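Local structure of iron binding protein FbpA (Mannheimia haemolytica, 1Q35) at residues Y13-M18 against L261-N266. The protein binds ferric iron, probably in the periplasm as the solute-binding component of a bacterial iron-uptake system. Numbering follows the deposited sequence.
Sequences YLIEPM and LYAELN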
ATOM      1  N   TYR A  13     -13.772  -2.894   5.083  1.00 12.89           N
ATOM      2  CA  TYR A  13     -13.505  -2.071   6.261  1.00 12.53           C
ATOM      3  C   TYR A  13     -12.639  -0.839   5.962  1.00 12.10           C
ATOM      4  O   TYR A  13     -12.703   0.145   6.691  1.00 12.40           O
ATOM      5  CB  TYR A  13     -12.934  -2.909   7.423  1.00 12.53           C
ATOM      6  CG  TYR A  13     -11.460  -3.277   7.363  1.00 12.46           C
ATOM      7  CD1 TYR A  13     -10.942  -4.039   6.319  1.00 12.69           C
ATOM      8  CD2 TYR A  13     -10.596  -2.907   8.391  1.00 12.37           C
ATOM      9  CE1 TYR A  13      -9.595  -4.395   6.291  1.00 12.08           C
ATOM     10  CE2 TYR A  13      -9.257  -3.254   8.372  1.00 12.34           C
ATOM     11  CZ  TYR A  13      -8.756  -3.992   7.322  1.00 11.91           C
ATOM     12  OH  TYR A  13      -7.422  -4.341   7.308  1.00 12.21           O
ATOM     13  N   LEU A  14     -11.858  -0.889   4.878  1.00 11.83           N
ATOM     14  CA  LEU A  14     -10.988   0.225   4.487  1.00 11.66           C
ATOM     15  C   LEU A  14     -11.483   1.060   3.292  1.00 11.62           C
ATOM     16  O   LEU A  14     -10.780   1.962   2.841  1.00 12.00           O
ATOM     17  CB  LEU A  14      -9.570  -0.300   4.210  1.00 11.61           C
ATOM     18  CG  LEU A  14      -8.812  -0.765   5.459  1.00 11.40           C
ATOM     19  CD1 LEU A  14      -7.567  -1.552   5.076  1.00 11.49           C
ATOM     20  CD2 LEU A  14      -8.439   0.412   6.328  1.00 11.64           C
ATOM     21  N   ILE A  15     -12.685   0.787   2.787  1.00 11.83           N
ATOM     22  CA  ILE A  15     -13.215   1.559   1.651  1.00 12.23           C
ATOM     23  C   ILE A  15     -14.729   1.806   1.684  1.00 12.82           C
ATOM     24  O   ILE A  15     -15.195   2.816   1.157  1.00 12.76           O
ATOM     25  CB  ILE A  15     -12.775   0.906   0.309  1.00 12.18           C
ATOM     26  CG1 ILE A  15     -12.929   1.878  -0.871  1.00 12.53           C
ATOM     27  CG2 ILE A  15     -13.533  -0.382   0.048  1.00 12.52           C
ATOM     28  CD1 ILE A  15     -12.117   3.139  -0.765  1.00 13.21           C
ATOM     29  N   GLU A  16     -15.488   0.912   2.312  1.00 13.79           N
ATOM     30  CA  GLU A  16     -16.940   1.057   2.396  1.00 15.03           C
ATOM     31  C   GLU A  16     -17.400   2.405   2.957  1.00 15.20           C
ATOM     32  O   GLU A  16     -18.341   2.975   2.417  1.00 15.27           O
ATOM     33  CB  GLU A  16     -17.559  -0.100   3.192  1.00 15.80           C
ATOM     34  CG  GLU A  16     -19.075  -0.202   3.114  1.00 17.98           C
ATOM     35  CD  GLU A  16     -19.599  -1.394   3.884  1.00 21.14           C
ATOM     36  OE1 GLU A  16     -20.213  -1.185   4.952  1.00 23.79           O
ATOM     37  OE2 GLU A  16     -19.389  -2.539   3.424  1.00 22.97           O
ATOM     38  N   PRO A  17     -16.788   2.932   4.022  1.00 15.47           N
ATOM     39  CA  PRO A  17     -17.215   4.243   4.538  1.00 15.65           C
ATOM     40  C   PRO A  17     -17.163   5.353   3.486  1.00 15.49           C
ATOM     41  O   PRO A  17     -18.082   6.169   3.398  1.00 15.71           O
ATOM     42  CB  PRO A  17     -16.226   4.513   5.677  1.00 15.89           C
ATOM     43  CG  PRO A  17     -15.791   3.165   6.116  1.00 16.14           C
ATOM     44  CD  PRO A  17     -15.710   2.350   4.850  1.00 15.65           C
ATOM     45  N   MET A  18     -16.104   5.367   2.684  1.00 15.07           N
ATOM     46  CA  MET A  18     -15.955   6.375   1.640  1.00 14.65           C
ATOM     47  C   MET A  18     -17.009   6.209   0.550  1.00 14.66           C
ATOM     48  O   MET A  18     -17.576   7.197   0.079  1.00 14.74           O
ATOM     49  CB  MET A  18     -14.561   6.317   1.009  1.00 14.45           C
ATOM     50  CG  MET A  18     -13.422   6.596   1.981  1.00 14.69           C
ATOM     51  SD  MET A  18     -12.841   5.096   2.780  1.00 16.38           S
ATOM     52  CE  MET A  18     -11.951   5.764   4.153  1.00 15.20           C
ATOM     53  N   LEU A 261     -11.931  11.342   5.618  1.00 12.11           N
ATOM     54  CA  LEU A 261     -12.268   9.976   6.002  1.00 12.18           C
ATOM     55  C   LEU A 261     -11.058   9.041   5.880  1.00 11.46           C
ATOM     56  O   LEU A 261     -10.821   8.210   6.747  1.00 11.45           O
ATOM     57  CB  LEU A 261     -13.428   9.434   5.157  1.00 12.85           C
ATOM     58  CG  LEU A 261     -14.784  10.127   5.298  1.00 14.60           C
ATOM     59  CD1 LEU A 261     -15.779   9.517   4.318  1.00 15.90           C
ATOM     60  CD2 LEU A 261     -15.313  10.046   6.722  1.00 15.47           C
ATOM     61  N   TYR A 262     -10.299   9.162   4.799  1.00 10.73           N
ATOM     62  CA  TYR A 262      -9.080   8.380   4.653  1.00 10.46           C
ATOM     63  C   TYR A 262      -8.128   8.655   5.829  1.00 10.31           C
ATOM     64  O   TYR A 262      -7.492   7.737   6.350  1.00 10.27           O
ATOM     65  CB  TYR A 262      -8.394   8.714   3.335  1.00 10.29           C
ATOM     66  CG  TYR A 262      -8.937   8.030   2.096  1.00 10.04           C
ATOM     67  CD1 TYR A 262      -9.336   8.774   0.990  1.00 10.16           C
ATOM     68  CD2 TYR A 262      -8.992   6.647   2.004  1.00 10.01           C
ATOM     69  CE1 TYR A 262      -9.784   8.157  -0.163  1.00 10.44           C
ATOM     70  CE2 TYR A 262      -9.445   6.014   0.851  1.00  9.88           C
ATOM     71  CZ  TYR A 262      -9.841   6.782  -0.231  1.00  9.92           C
ATOM     72  OH  TYR A 262     -10.272   6.187  -1.395  1.00 10.69           O
ATOM     73  N   ALA A 263      -8.043   9.908   6.258  1.00 10.40           N
ATOM     74  CA  ALA A 263      -7.168  10.274   7.372  1.00 10.65           C
ATOM     75  C   ALA A 263      -7.678   9.708   8.695  1.00 11.04           C
ATOM     76  O   ALA A 263      -6.937   9.051   9.421  1.00 10.99           O
ATOM     77  CB  ALA A 263      -7.038  11.783   7.471  1.00 11.06           C
ATOM     78  N   GLU A 264      -8.953   9.943   8.987  1.00 11.38           N
ATOM     79  CA  GLU A 264      -9.490   9.706  10.327  1.00 11.90           C
ATOM     80  C   GLU A 264      -9.923   8.274  10.551  1.00 11.72           C
ATOM     81  O   GLU A 264      -9.768   7.748  11.654  1.00 12.53           O
ATOM     82  CB  GLU A 264     -10.675  10.633  10.601  1.00 12.24           C
ATOM     83  CG  GLU A 264     -10.310  12.108  10.649  1.00 13.79           C
ATOM     84  CD  GLU A 264      -9.390  12.468  11.804  1.00 15.51           C
ATOM     85  OE1 GLU A 264      -8.653  13.462  11.670  1.00 17.80           O
ATOM     86  OE2 GLU A 264      -9.406  11.771  12.839  1.00 16.73           O
ATOM     87  N   LEU A 265     -10.476   7.641   9.521  1.00 11.61           N
ATOM     88  CA  LEU A 265     -10.947   6.263   9.612  1.00 11.63           C
ATOM     89  C   LEU A 265      -9.872   5.242   9.263  1.00 11.11           C
ATOM     90  O   LEU A 265      -9.789   4.190   9.889  1.00 11.77           O
ATOM     91  CB  LEU A 265     -12.158   6.037   8.705  1.00 11.85           C
ATOM     92  CG  LEU A 265     -13.387   6.913   8.952  1.00 13.50           C
ATOM     93  CD1 LEU A 265     -14.523   6.496   8.028  1.00 14.06           C
ATOM     94  CD2 LEU A 265     -13.833   6.857  10.409  1.00 14.72           C
ATOM     95  N   ASN A 266      -9.071   5.529   8.244  1.00 10.50           N
ATOM     96  CA  ASN A 266      -8.074   4.571   7.782  1.00 10.11           C
ATOM     97  C   ASN A 266      -6.670   4.810   8.333  1.00  9.33           C
ATOM     98  O   ASN A 266      -5.831   3.927   8.216  1.00  9.89           O
ATOM     99  CB  ASN A 266      -7.983   4.562   6.255  1.00 10.18           C
ATOM    100  CG  ASN A 266      -9.167   3.892   5.584  1.00 10.38           C
ATOM    101  OD1 ASN A 266     -10.185   3.586   6.213  1.00 11.13           O
ATOM    102  ND2 ASN A 266      -9.036   3.667   4.278  1.00 10.26           N
TER
HETATM  103  O   HOH W   1     -11.513   2.188   8.097  1.00 12.76           O
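Y13 meets N266 through water 1. It is hydrogen-bonded to the backbone O of Y13 (2.8 Å) and to N266 OD1 (2.7 Å). L14 makes the direct bond. N266 ND2 donates to L14 O over 2.8 Å, with an N-H...O angle of 161°. The acceptor lies close to the amide plane, while ND2 sits 27° out of the carbonyl plane of L14. A second bond from ND2 to E268 OE2 helps fix the rotation of the buried amide. L14 CD2 also packs on the amide carbon and OD1 of N266. I15 stands at the N-cap position of helix 16-26. Its CD1 reaches the phenol end of Y262, 3.6 Å from OH, approaching the ring obliquely. P17 lays its ring carbons against L265; P17 CB lies 3.5 Å from L265 CD1. M18 has the largest share of the contact. Its CG, anti to the carbonyl carbon (chi1 -62°), lies over one face of the Y262 ring in a CH-pi contact, offset toward the rim. The bend at chi2 then directs SD, which lies oblique to the same ring, 4.5 Å from its centroid, in a Met-aromatic contact. CE continues past CD2 of Y262 to the N266 amide, 3.5 Å from OD1, and also touches L261 CB.

The contact joins the loop after strand 3-8 and the start of helix 16-26 to the last turns of helix 256-266. Helix 243-254 packs on M18 and Y262 through L253, and L98 and T99 of strand 96-108 also touch Y262. Helix 198-205 adjoins Y13 and L14. It brings the iron ligand Y199 against Y13, so the contact borders the metal site, which holds no iron here.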